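PDB 5JVV: beta-1,3-glucosyltransferase from Paecilomyces sp. J18, which is a carbohydrate-active enzyme, probably of glycoside hydrolase family 16, built as a beta-jelly-roll of two sheets packed face to face. Local coordinates for residues Trp101-Thr106 with Val242-Phe247. Residues are numbered along the deposited sequence; the frame is centred on the assembly and turned at random.
Sequences WPAFWT and VFDTTF
The rings of Phe104 and Phe243 form an offset stack: their centroids are 4.3 Å apart and their planes diverge by only 4°. The overlap is displaced toward the rims, Phe243 CZ lying 3.5 Å from Phe104 CE1, while Val242 O meets the Phe104 ring at its edge. Different first torsions produce this match, CG of Phe104 standing anti to the backbone N and CG of Phe243 anti to the carbonyl carbon. Over one face of the Trp105 indole sits Val242, its CB 3.8 Å from the centroid of the five-membered ring in a CH-pi contact. At the edge of that indole, NE1 donates to Asp244 OD1 at 2.9 Å with an N-H...O angle of 151°, reaching the oxygen from above the carboxylate plane. The crowded chi1 of Trp105 (62°), with CG between backbone N and carbonyl carbon, turns the indole toward both partners. Trp101 is met obliquely by the methyl of Thr246, CG2 being 3.5 Å from CE3.

Six backbone hydrogen bonds join 101-106 to 242-247 as antiparallel neighbours, with Trp101-Thr246, Ala103-Asp244 and Trp105-Val242 as the hydrogen-bonded pairs. Both belong to the jelly-roll sheet that also holds strand 116-121, whose Glu-x-Asp-x-x-Glu sequence is the signature of glycoside hydrolase family 16. Trp101, Ala103 and Trp105 share a face with that signature: Trp101 NE1 is bonded to Glu121 OE2, and Trp105 touches Glu116 and Asp118. On the reverse face, the Phe243 ring meets Trp289 of the second sheet edge-to-face, placing the phenylalanine stack between the sheets.

One water donates to Asp244 OD2 at 2.6 Å and to Trp101 O at 3.0 Å; thus each carboxylate oxygen of Asp244 accepts a hydrogen bond, which probably favours its ionised form.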
ATOM      1  N   TRP A 101      -5.395   1.731  -7.987  1.00  7.17           N
ATOM      2  CA  TRP A 101      -4.153   1.027  -7.657  1.00  7.63           C
ATOM      3  C   TRP A 101      -3.524   1.675  -6.426  1.00  9.49           C
ATOM      4  O   TRP A 101      -2.598   2.483  -6.533  1.00  9.22           O
ATOM      5  CB  TRP A 101      -3.207   1.046  -8.868  1.00  7.17           C
ATOM      6  CG  TRP A 101      -1.894   0.322  -8.679  1.00  8.13           C
ATOM      7  CD1 TRP A 101      -1.476  -0.387  -7.574  1.00  9.57           C
ATOM      8  CD2 TRP A 101      -0.829   0.246  -9.629  1.00  8.59           C
ATOM      9  NE1 TRP A 101      -0.213  -0.887  -7.794  1.00 10.30           N
ATOM     10  CE2 TRP A 101       0.203  -0.514  -9.046  1.00  8.82           C
ATOM     11  CE3 TRP A 101      -0.650   0.746 -10.921  1.00 10.28           C
ATOM     12  CZ2 TRP A 101       1.405  -0.777  -9.710  1.00  8.98           C
ATOM     13  CZ3 TRP A 101       0.544   0.490 -11.580  1.00  8.91           C
ATOM     14  CH2 TRP A 101       1.553  -0.275 -10.978  1.00  8.85           C
ATOM     15  N   PRO A 102      -4.036   1.328  -5.241  1.00  8.00           N
ATOM     16  CA  PRO A 102      -3.502   1.844  -3.982  1.00  7.55           C
ATOM     17  C   PRO A 102      -2.292   1.042  -3.512  1.00  7.22           C
ATOM     18  O   PRO A 102      -2.154  -0.150  -3.836  1.00  7.70           O
ATOM     19  CB  PRO A 102      -4.660   1.612  -3.015  1.00  8.09           C
ATOM     20  CG  PRO A 102      -5.263   0.314  -3.503  1.00  9.78           C
ATOM     21  CD  PRO A 102      -5.165   0.402  -5.021  1.00  8.82           C
ATOM     22  N   ALA A 103      -1.425   1.685  -2.736  1.00  7.03           N
ATOM     23  CA  ALA A 103      -0.285   0.974  -2.157  1.00  7.21           C
ATOM     24  C   ALA A 103       0.229   1.625  -0.891  1.00  7.07           C
ATOM     25  O   ALA A 103       0.321   2.846  -0.800  1.00  8.61           O
ATOM     26  CB  ALA A 103       0.841   0.859  -3.180  1.00  9.07           C
ATOM     27  N   PHE A 104       0.525   0.776   0.090  1.00  7.15           N
ATOM     28  CA  PHE A 104       1.307   1.141   1.264  1.00  7.78           C
ATOM     29  C   PHE A 104       2.573   0.312   1.137  1.00  8.73           C
ATOM     30  O   PHE A 104       2.526  -0.918   1.145  1.00  8.96           O
ATOM     31  CB  PHE A 104       0.545   0.800   2.556  1.00  7.54           C
ATOM     32  CG  PHE A 104       1.356   0.973   3.819  1.00  7.47           C
ATOM     33  CD1 PHE A 104       2.273   2.021   3.954  1.00  7.46           C
ATOM     34  CD2 PHE A 104       1.162   0.113   4.902  1.00  7.61           C
ATOM     35  CE1 PHE A 104       3.000   2.184   5.136  1.00  8.41           C
ATOM     36  CE2 PHE A 104       1.898   0.257   6.086  1.00  8.36           C
ATOM     37  CZ  PHE A 104       2.814   1.304   6.201  1.00  9.38           C
ATOM     38  N   TRP A 105       3.711   0.974   0.973  1.00  8.60           N
ATOM     39  CA  TRP A 105       4.920   0.262   0.594  1.00  9.36           C
ATOM     40  C   TRP A 105       6.172   1.016   1.024  1.00 10.12           C
ATOM     41  O   TRP A 105       6.076   2.096   1.600  1.00 12.25           O
ATOM     42  CB  TRP A 105       4.908  -0.027  -0.916  1.00  8.46           C
ATOM     43  CG  TRP A 105       4.879   1.184  -1.807  1.00  9.47           C
ATOM     44  CD1 TRP A 105       3.881   2.118  -1.916  1.00  9.24           C
ATOM     45  CD2 TRP A 105       5.891   1.562  -2.746  1.00 11.31           C
ATOM     46  NE1 TRP A 105       4.221   3.054  -2.876  1.00  8.51           N
ATOM     47  CE2 TRP A 105       5.451   2.736  -3.390  1.00 10.69           C
ATOM     48  CE3 TRP A 105       7.126   1.013  -3.111  1.00 13.85           C
ATOM     49  CZ2 TRP A 105       6.212   3.380  -4.378  1.00 11.97           C
ATOM     50  CZ3 TRP A 105       7.879   1.654  -4.085  1.00 12.43           C
ATOM     51  CH2 TRP A 105       7.421   2.823  -4.704  1.00 14.01           C
ATOM     52  N   THR A 106       7.340   0.429   0.776  1.00 10.59           N
ATOM     53  CA  THR A 106       8.600   1.058   1.166  1.00 11.13           C
ATOM     54  C   THR A 106       9.558   1.079  -0.008  1.00 11.72           C
ATOM     55  O   THR A 106       9.566   0.165  -0.829  1.00 12.81           O
ATOM     56  CB  THR A 106       9.274   0.350   2.381  1.00 12.60           C
ATOM     57  OG1 THR A 106      10.017  -0.794   1.937  1.00 14.32           O
ATOM     58  CG2 THR A 106       8.237  -0.067   3.439  1.00 16.91           C
ATOM     59  N   VAL A 242       5.683   4.807   2.079  1.00  9.38           N
ATOM     60  CA  VAL A 242       4.911   5.484   1.040  1.00  7.85           C
ATOM     61  C   VAL A 242       3.454   5.053   1.074  1.00  8.83           C
ATOM     62  O   VAL A 242       3.151   3.862   1.165  1.00  8.94           O
ATOM     63  CB  VAL A 242       5.463   5.173  -0.375  1.00  9.38           C
ATOM     64  CG1 VAL A 242       4.712   5.983  -1.437  1.00  9.79           C
ATOM     65  CG2 VAL A 242       6.967   5.454  -0.456  1.00 10.04           C
ATOM     66  N   PHE A 243       2.555   6.033   1.021  1.00  7.21           N
ATOM     67  CA  PHE A 243       1.143   5.770   0.786  1.00  7.24           C
ATOM     68  C   PHE A 243       0.803   6.461  -0.515  1.00  8.45           C
ATOM     69  O   PHE A 243       1.103   7.642  -0.689  1.00  9.88           O
ATOM     70  CB  PHE A 243       0.239   6.370   1.877  1.00  7.50           C
ATOM     71  CG  PHE A 243       0.276   5.651   3.199  1.00  8.24           C
ATOM     72  CD1 PHE A 243      -0.608   4.606   3.471  1.00 10.40           C
ATOM     73  CD2 PHE A 243       1.175   6.036   4.193  1.00  9.67           C
ATOM     74  CE1 PHE A 243      -0.583   3.953   4.700  1.00  9.97           C
ATOM     75  CE2 PHE A 243       1.202   5.390   5.421  1.00 11.60           C
ATOM     76  CZ  PHE A 243       0.324   4.342   5.674  1.00 10.98           C
ATOM     77  N   ASP A 244       0.166   5.747  -1.436  1.00  7.06           N
ATOM     78  CA  ASP A 244      -0.297   6.406  -2.645  1.00  7.02           C
ATOM     79  C   ASP A 244      -1.540   5.728  -3.187  1.00  8.74           C
ATOM     80  O   ASP A 244      -1.896   4.626  -2.756  1.00  9.10           O
ATOM     81  CB  ASP A 244       0.823   6.482  -3.705  1.00  8.89           C
ATOM     82  CG  ASP A 244       1.095   5.151  -4.376  1.00  9.83           C
ATOM     83  OD1 ASP A 244       2.255   4.677  -4.332  1.00 10.25           O
ATOM     84  OD2 ASP A 244       0.160   4.579  -4.977  1.00  9.26           O
ATOM     85  N   THR A 245      -2.211   6.405  -4.112  1.00  8.02           N
ATOM     86  CA  THR A 245      -3.201   5.773  -4.971  1.00  7.00           C
ATOM     87  C   THR A 245      -2.942   6.276  -6.383  1.00  6.95           C
ATOM     88  O   THR A 245      -3.016   7.482  -6.639  1.00  9.44           O
ATOM     89  CB  THR A 245      -4.638   6.120  -4.565  1.00  9.69           C
ATOM     90  OG1 THR A 245      -4.844   5.752  -3.194  1.00 10.47           O
ATOM     91  CG2 THR A 245      -5.649   5.373  -5.443  1.00 10.41           C
ATOM     92  N   THR A 246      -2.599   5.362  -7.285  1.00  7.21           N
ATOM     93  CA  THR A 246      -2.517   5.704  -8.702  1.00  7.56           C
ATOM     94  C   THR A 246      -3.673   5.034  -9.440  1.00  8.68           C
ATOM     95  O   THR A 246      -4.543   4.437  -8.799  1.00  7.83           O
ATOM     96  CB  THR A 246      -1.127   5.358  -9.300  1.00  7.60           C
ATOM     97  OG1 THR A 246      -1.030   5.905 -10.620  1.00  8.88           O
ATOM     98  CG2 THR A 246      -0.885   3.844  -9.353  1.00  9.32           C
ATOM     99  N   PHE A 247      -3.705   5.152 -10.768  1.00  8.20           N
ATOM    100  CA  PHE A 247      -4.791   4.584 -11.566  1.00  6.96           C
ATOM    101  C   PHE A 247      -4.205   3.975 -12.811  1.00  9.68           C
ATOM    102  O   PHE A 247      -3.265   4.525 -13.362  1.00  7.58           O
ATOM    103  CB  PHE A 247      -5.777   5.669 -12.007  1.00  7.28           C
ATOM    104  CG  PHE A 247      -6.445   6.385 -10.867  1.00  7.10           C
ATOM    105  CD1 PHE A 247      -7.560   5.838 -10.245  1.00 10.36           C
ATOM    106  CD2 PHE A 247      -5.971   7.622 -10.437  1.00  7.99           C
ATOM    107  CE1 PHE A 247      -8.192   6.513  -9.193  1.00 12.91           C
ATOM    108  CE2 PHE A 247      -6.591   8.296  -9.387  1.00  7.16           C
ATOM    109  CZ  PHE A 247      -7.704   7.745  -8.771  1.00  9.85           C
TER
HETATM  110  O   HOH W   1       0.384   2.298  -6.290  1.00 11.69           O